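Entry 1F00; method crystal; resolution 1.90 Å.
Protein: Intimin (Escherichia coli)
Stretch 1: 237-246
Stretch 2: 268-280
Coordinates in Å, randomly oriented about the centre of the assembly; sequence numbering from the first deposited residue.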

ATOM      1  N   GLN A 237     -24.825  10.788  13.797  1.00 19.65           N
ATOM      2  CA  GLN A 237     -24.973   9.929  14.962  1.00 22.60           C
ATOM      3  C   GLN A 237     -25.917   8.807  14.556  1.00 20.17           C
ATOM      4  O   GLN A 237     -26.052   7.809  15.256  1.00 20.45           O
ATOM      5  N   THR A 238     -26.573   8.985  13.414  1.00 18.40           N
ATOM      6  CA  THR A 238     -27.492   7.973  12.909  1.00 18.73           C
ATOM      7  C   THR A 238     -27.580   7.984  11.395  1.00 17.44           C
ATOM      8  O   THR A 238     -27.729   9.037  10.781  1.00 19.51           O
ATOM      9  N   ILE A 239     -27.465   6.805  10.797  1.00 17.12           N
ATOM     10  CA  ILE A 239     -27.596   6.682   9.357  1.00 16.25           C
ATOM     11  C   ILE A 239     -28.674   5.637   9.105  1.00 15.17           C
ATOM     12  O   ILE A 239     -28.460   4.635   8.416  1.00 13.85           O
ATOM     13  N   ILE A 240     -29.832   5.877   9.712  1.00 12.40           N
ATOM     14  CA  ILE A 240     -30.988   5.001   9.556  1.00 13.99           C
ATOM     15  C   ILE A 240     -31.374   5.085   8.077  1.00 14.09           C
ATOM     16  O   ILE A 240     -31.612   6.174   7.550  1.00 13.72           O
ATOM     17  N   SER A 241     -31.428   3.934   7.410  1.00 15.66           N
ATOM     18  CA  SER A 241     -31.720   3.888   5.981  1.00 13.66           C
ATOM     19  C   SER A 241     -32.853   2.946   5.587  1.00 14.37           C
ATOM     20  O   SER A 241     -32.995   1.861   6.143  1.00 14.58           O
ATOM     21  N   TRP A 242     -33.638   3.365   4.601  1.00 13.49           N
ATOM     22  CA  TRP A 242     -34.758   2.571   4.101  1.00 13.84           C
ATOM     23  C   TRP A 242     -34.264   1.290   3.428  1.00 13.32           C
ATOM     24  O   TRP A 242     -33.176   1.275   2.849  1.00 11.88           O
ATOM     25  N   VAL A 243     -35.056   0.223   3.511  1.00 14.12           N
ATOM     26  CA  VAL A 243     -34.729  -1.022   2.814  1.00 15.95           C
ATOM     27  C   VAL A 243     -35.976  -1.332   1.991  1.00 14.78           C
ATOM     28  O   VAL A 243     -37.083  -0.955   2.381  1.00 15.02           O
ATOM     29  N   GLN A 244     -35.799  -2.000   0.851  1.00 16.69           N
ATOM     30  CA  GLN A 244     -36.914  -2.345  -0.037  1.00 14.76           C
ATOM     31  C   GLN A 244     -38.119  -2.907   0.727  1.00 14.84           C
ATOM     32  O   GLN A 244     -37.968  -3.747   1.615  1.00 14.87           O
ATOM     33  N   GLN A 245     -39.313  -2.448   0.373  1.00 15.53           N
ATOM     34  CA  GLN A 245     -40.532  -2.927   1.030  1.00 16.37           C
ATOM     35  C   GLN A 245     -40.811  -4.377   0.655  1.00 16.58           C
ATOM     36  O   GLN A 245     -40.552  -4.788  -0.478  1.00 14.29           O
ATOM     37  N   THR A 246     -41.330  -5.150   1.605  1.00 16.43           N
ATOM     38  CA  THR A 246     -41.718  -6.519   1.304  1.00 18.29           C
ATOM     39  C   THR A 246     -43.134  -6.329   0.760  1.00 18.24           C
ATOM     40  O   THR A 246     -43.680  -5.218   0.805  1.00 18.33           O
ATOM     41  N   ASN A 268     -42.017  -1.484  10.489  1.00 16.35           N
ATOM     42  CA  ASN A 268     -43.261  -0.731  10.626  1.00 17.19           C
ATOM     43  C   ASN A 268     -43.076   0.780  10.637  1.00 17.75           C
ATOM     44  O   ASN A 268     -43.822   1.498  11.307  1.00 16.91           O
ATOM     45  N   ILE A 269     -42.079   1.263   9.905  1.00 16.85           N
ATOM     46  CA  ILE A 269     -41.825   2.697   9.831  1.00 17.56           C
ATOM     47  C   ILE A 269     -42.710   3.279   8.724  1.00 17.87           C
ATOM     48  O   ILE A 269     -42.697   2.789   7.597  1.00 17.95           O
ATOM     49  N   LYS A 270     -43.488   4.311   9.046  1.00 17.23           N
ATOM     50  CA  LYS A 270     -44.387   4.924   8.064  1.00 18.51           C
ATOM     51  C   LYS A 270     -43.588   5.398   6.853  1.00 17.96           C
ATOM     52  O   LYS A 270     -42.704   6.244   6.978  1.00 17.96           O
ATOM     53  N   ALA A 271     -43.920   4.853   5.684  1.00 17.23           N
ATOM     54  CA  ALA A 271     -43.221   5.159   4.438  1.00 19.47           C
ATOM     55  C   ALA A 271     -43.473   6.531   3.815  1.00 21.95           C
ATOM     56  O   ALA A 271     -42.598   7.075   3.129  1.00 23.63           O
ATOM     57  N   SER A 272     -44.656   7.088   4.039  1.00 20.48           N
ATOM     58  CA  SER A 272     -44.998   8.385   3.464  1.00 21.81           C
ATOM     59  C   SER A 272     -44.371   9.568   4.193  1.00 21.73           C
ATOM     60  O   SER A 272     -44.623  10.718   3.835  1.00 21.16           O
ATOM     61  N   GLU A 273     -43.564   9.288   5.212  1.00 21.96           N
ATOM     62  CA  GLU A 273     -42.893  10.339   5.977  1.00 23.34           C
ATOM     63  C   GLU A 273     -41.380  10.266   5.758  1.00 22.58           C
ATOM     64  O   GLU A 273     -40.856   9.223   5.380  1.00 22.23           O
ATOM     65  N   SER A 274     -40.680  11.372   5.999  1.00 23.03           N
ATOM     66  CA  SER A 274     -39.226  11.397   5.830  1.00 22.34           C
ATOM     67  C   SER A 274     -38.579  10.884   7.119  1.00 20.50           C
ATOM     68  O   SER A 274     -37.967  11.635   7.886  1.00 20.77           O
ATOM     69  N   ASN A 275     -38.725   9.580   7.330  1.00 17.57           N
ATOM     70  CA  ASN A 275     -38.233   8.883   8.509  1.00 18.01           C
ATOM     71  C   ASN A 275     -36.837   8.276   8.381  1.00 18.68           C
ATOM     72  O   ASN A 275     -36.276   7.800   9.365  1.00 18.50           O
ATOM     73  N   ALA A 276     -36.266   8.290   7.183  1.00 18.08           N
ATOM     74  CA  ALA A 276     -34.943   7.709   7.010  1.00 15.96           C
ATOM     75  C   ALA A 276     -34.162   8.321   5.863  1.00 15.85           C
ATOM     76  O   ALA A 276     -34.704   9.088   5.073  1.00 15.50           O
ATOM     77  N   TYR A 277     -32.878   7.978   5.796  1.00 14.54           N
ATOM     78  CA  TYR A 277     -32.002   8.464   4.742  1.00 15.74           C
ATOM     79  C   TYR A 277     -32.052   7.512   3.560  1.00 17.14           C
ATOM     80  O   TYR A 277     -32.383   6.337   3.716  1.00 14.59           O
ATOM     81  N   ALA A 278     -31.735   8.029   2.376  1.00 16.23           N
ATOM     82  CA  ALA A 278     -31.716   7.205   1.190  1.00 15.99           C
ATOM     83  C   ALA A 278     -30.288   6.702   1.026  1.00 16.29           C
ATOM     84  O   ALA A 278     -29.361   7.486   0.797  1.00 16.08           O
ATOM     85  N   THR A 279     -30.109   5.398   1.195  1.00 14.69           N
ATOM     86  CA  THR A 279     -28.803   4.783   1.027  1.00 15.67           C
ATOM     87  C   THR A 279     -28.931   3.897  -0.199  1.00 16.45           C
ATOM     88  O   THR A 279     -29.751   2.982  -0.238  1.00 16.38           O
ATOM     89  N   CYS A 280     -28.129   4.198  -1.213  1.00 15.16           N
ATOM     90  CA  CYS A 280     -28.162   3.462  -2.466  1.00 16.77           C
ATOM     91  C   CYS A 280     -27.079   2.389  -2.566  1.00 16.55           C
ATOM     92  O   CYS A 280     -25.969   2.564  -2.070  1.00 15.66           O
TER

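Thr 238 (chi1 174°, t) contributes mainly its backbone: its O lies 3.5 Å from Tyr 277 CE1, and water 1 joins the two residues, 2.9 Å from Tyr 277 OH and, through a weak bond, 3.4 Å from Thr 238 O.

Ile 240 is extended (t, t), with CG2 4.1 Å from Tyr 277 CD1 and CG1 4.1 Å from Ala 276 CB. Its O accepts a nearly linear hydrogen bond from Tyr 277 N (2.8 Å, 170°), one of two backbone bonds of the single bridge between Ser 241 and Tyr 277; the other, Trp 242 N to Tyr 277 O at 3.3 Å, is weak.

Ser 241 (m) relays a hydroxyl chain: Thr 279 OG1, on a CB pointing toward stretch 1, donates to Ser 241 OG (2.8 Å), which donates to Ile 239 O (2.8 Å).

Trp 242 has the largest covered area. Its CA-to-CB bond runs sideways, but chi1 -62° (m) and chi2 109° bring the indole nearer. Ala 276 CB sits 3.5 Å from the five-membered ring centroid, 6° off the normal, a CH-pi contact. At the ring edge, CH2 is 3.4 Å from Lys 270 O and CZ2 3.3 Å from Glu 273 O. Water 2 bridges the backbones, donating to Trp 242 O (2.8 Å) and accepting from Thr 279 N (2.7 Å).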

ATOM      1  CB  GLN A 237     -25.554  10.696  16.156  1.00 25.48           C
ATOM      2  CG  GLN A 237     -24.614  11.739  16.738  1.00 33.30           C
ATOM      3  CD  GLN A 237     -24.497  12.983  15.870  1.00 36.79           C
ATOM      4  OE1 GLN A 237     -23.645  13.841  16.110  1.00 41.97           O
ATOM      5  NE2 GLN A 237     -25.361  13.092  14.864  1.00 39.69           N
ATOM      6  CB  THR A 238     -28.929   8.165  13.456  1.00 17.83           C
ATOM      7  OG1 THR A 238     -29.806   7.226  12.817  1.00 20.52           O
ATOM      8  CG2 THR A 238     -29.432   9.578  13.178  1.00 19.33           C
ATOM      9  CB  ILE A 239     -26.272   6.278   8.675  1.00 16.38           C
ATOM     10  CG1 ILE A 239     -25.214   7.357   8.941  1.00 16.33           C
ATOM     11  CG2 ILE A 239     -26.479   6.156   7.162  1.00 15.49           C
ATOM     12  CD1 ILE A 239     -23.882   7.129   8.227  1.00 19.18           C
ATOM     13  CB  ILE A 240     -32.151   5.473  10.476  1.00 14.83           C
ATOM     14  CG1 ILE A 240     -33.396   4.617  10.237  1.00 16.48           C
ATOM     15  CG2 ILE A 240     -32.442   6.955  10.248  1.00 13.18           C
ATOM     16  CD1 ILE A 240     -34.541   4.938  11.191  1.00 16.07           C
ATOM     17  CB  SER A 241     -30.455   3.466   5.223  1.00 14.74           C
ATOM     18  OG  SER A 241     -29.307   4.107   5.751  1.00 17.71           O
ATOM     19  CB  TRP A 242     -35.535   3.344   3.032  1.00 14.46           C
ATOM     20  CG  TRP A 242     -36.192   4.620   3.453  1.00 16.36           C
ATOM     21  CD1 TRP A 242     -35.817   5.887   3.110  1.00 16.14           C
ATOM     22  CD2 TRP A 242     -37.394   4.749   4.220  1.00 16.55           C
ATOM     23  NE1 TRP A 242     -36.717   6.799   3.610  1.00 15.39           N
ATOM     24  CE2 TRP A 242     -37.696   6.127   4.293  1.00 14.75           C
ATOM     25  CE3 TRP A 242     -38.248   3.832   4.848  1.00 17.27           C
ATOM     26  CZ2 TRP A 242     -38.820   6.614   4.969  1.00 16.81           C
ATOM     27  CZ3 TRP A 242     -39.370   4.318   5.525  1.00 19.33           C
ATOM     28  CH2 TRP A 242     -39.643   5.699   5.576  1.00 18.21           C
ATOM     29  CB  VAL A 243     -34.416  -2.230   3.764  1.00 15.04           C
ATOM     30  CG1 VAL A 243     -33.322  -1.853   4.750  1.00 16.66           C
ATOM     31  CG2 VAL A 243     -35.672  -2.703   4.474  1.00 16.39           C
ATOM     32  CB  GLN A 244     -36.457  -3.375  -1.082  1.00 13.71           C
ATOM     33  CG  GLN A 244     -37.471  -3.619  -2.200  1.00 16.25           C
ATOM     34  CD  GLN A 244     -37.514  -2.484  -3.203  1.00 17.99           C
ATOM     35  OE1 GLN A 244     -38.562  -2.193  -3.787  1.00 20.46           O
ATOM     36  NE2 GLN A 244     -36.368  -1.842  -3.422  1.00 17.05           N
ATOM     37  CB  GLN A 245     -41.757  -2.112   0.590  1.00 15.75           C
ATOM     38  CG  GLN A 245     -41.911  -0.715   1.181  1.00 16.87           C
ATOM     39  CD  GLN A 245     -43.128  -0.003   0.608  1.00 18.90           C
ATOM     40  OE1 GLN A 245     -43.314   0.034  -0.606  1.00 18.24           O
ATOM     41  NE2 GLN A 245     -43.963   0.563   1.478  1.00 15.00           N
ATOM     42  CB  THR A 246     -41.806  -7.414   2.565  1.00 17.38           C
ATOM     43  OG1 THR A 246     -42.786  -6.875   3.465  1.00 17.67           O
ATOM     44  CG2 THR A 246     -40.454  -7.505   3.266  1.00 18.86           C
ATOM     45  CB  ASN A 268     -43.984  -1.151  11.909  1.00 17.69           C
ATOM     46  CG  ASN A 268     -44.298  -2.630  11.940  1.00 20.41           C
ATOM     47  OD1 ASN A 268     -43.947  -3.328  12.892  1.00 22.00           O
ATOM     48  ND2 ASN A 268     -44.970  -3.118  10.905  1.00 17.91           N
ATOM     49  CB  ILE A 269     -40.335   2.966   9.525  1.00 16.74           C
ATOM     50  CG1 ILE A 269     -39.464   2.251  10.561  1.00 18.07           C
ATOM     51  CG2 ILE A 269     -40.048   4.462   9.558  1.00 16.66           C
ATOM     52  CD1 ILE A 269     -39.669   2.752  11.987  1.00 16.86           C
ATOM     53  CB  LYS A 270     -45.140   6.100   8.693  1.00 20.12           C
ATOM     54  CG  LYS A 270     -46.403   6.483   7.946  1.00 22.97           C
ATOM     55  CD  LYS A 270     -47.180   7.570   8.678  1.00 25.66           C
ATOM     56  CE  LYS A 270     -48.618   7.634   8.181  1.00 27.74           C
ATOM     57  NZ  LYS A 270     -48.672   7.669   6.690  1.00 29.16           N
ATOM     58  CB  ALA A 271     -43.529   4.074   3.404  1.00 20.19           C
ATOM     59  CB  SER A 272     -46.520   8.561   3.422  1.00 22.84           C
ATOM     60  OG  SER A 272     -47.060   8.588   4.729  1.00 24.03           O
ATOM     61  CB  GLU A 273     -43.169  10.178   7.470  1.00 23.95           C
ATOM     62  CG  GLU A 273     -44.630  10.023   7.845  1.00 30.31           C
ATOM     63  CD  GLU A 273     -44.842  10.126   9.344  1.00 31.79           C
ATOM     64  OE1 GLU A 273     -44.104   9.454  10.103  1.00 31.20           O
ATOM     65  OE2 GLU A 273     -45.749  10.876   9.763  1.00 34.69           O
ATOM     66  CB  SER A 274     -38.760  12.821   5.507  1.00 24.64           C
ATOM     67  OG  SER A 274     -39.295  13.749   6.432  1.00 28.96           O
ATOM     68  CB  ASN A 275     -39.231   7.780   8.883  1.00 19.95           C
ATOM     69  CG  ASN A 275     -40.509   8.329   9.494  1.00 20.80           C
ATOM     70  OD1 ASN A 275     -41.596   7.764   9.323  1.00 19.63           O
ATOM     71  ND2 ASN A 275     -40.381   9.429  10.228  1.00 17.52           N
ATOM     72  CB  ALA A 276     -35.068   6.198   6.806  1.00 15.42           C
ATOM     73  CB  TYR A 277     -30.561   8.558   5.240  1.00 15.79           C
ATOM     74  CG  TYR A 277     -30.359   9.623   6.278  1.00 18.54           C
ATOM     75  CD1 TYR A 277     -30.367   9.314   7.639  1.00 17.29           C
ATOM     76  CD2 TYR A 277     -30.198  10.958   5.903  1.00 18.75           C
ATOM     77  CE1 TYR A 277     -30.218  10.313   8.602  1.00 19.16           C
ATOM     78  CE2 TYR A 277     -30.056  11.964   6.857  1.00 20.05           C
ATOM     79  CZ  TYR A 277     -30.066  11.633   8.202  1.00 22.09           C
ATOM     80  OH  TYR A 277     -29.929  12.627   9.141  1.00 23.67           O
ATOM     81  CB  ALA A 278     -32.137   8.013  -0.034  1.00 16.27           C
ATOM     82  CB  THR A 279     -28.385   3.950   2.263  1.00 17.23           C
ATOM     83  OG1 THR A 279     -28.033   4.838   3.330  1.00 16.50           O
ATOM     84  CG2 THR A 279     -27.175   3.076   1.938  1.00 18.43           C
ATOM     85  CB  CYS A 280     -28.021   4.448  -3.631  1.00 21.40           C
ATOM     86  SG  CYS A 280     -27.975   3.698  -5.273  1.00 25.71           S
TER
HETATM   87  O   HOH W   1     -28.019  12.369  11.274  1.00 25.99           O
HETATM   88  O   HOH W   2     -31.908   3.508   1.734  1.00 17.86           O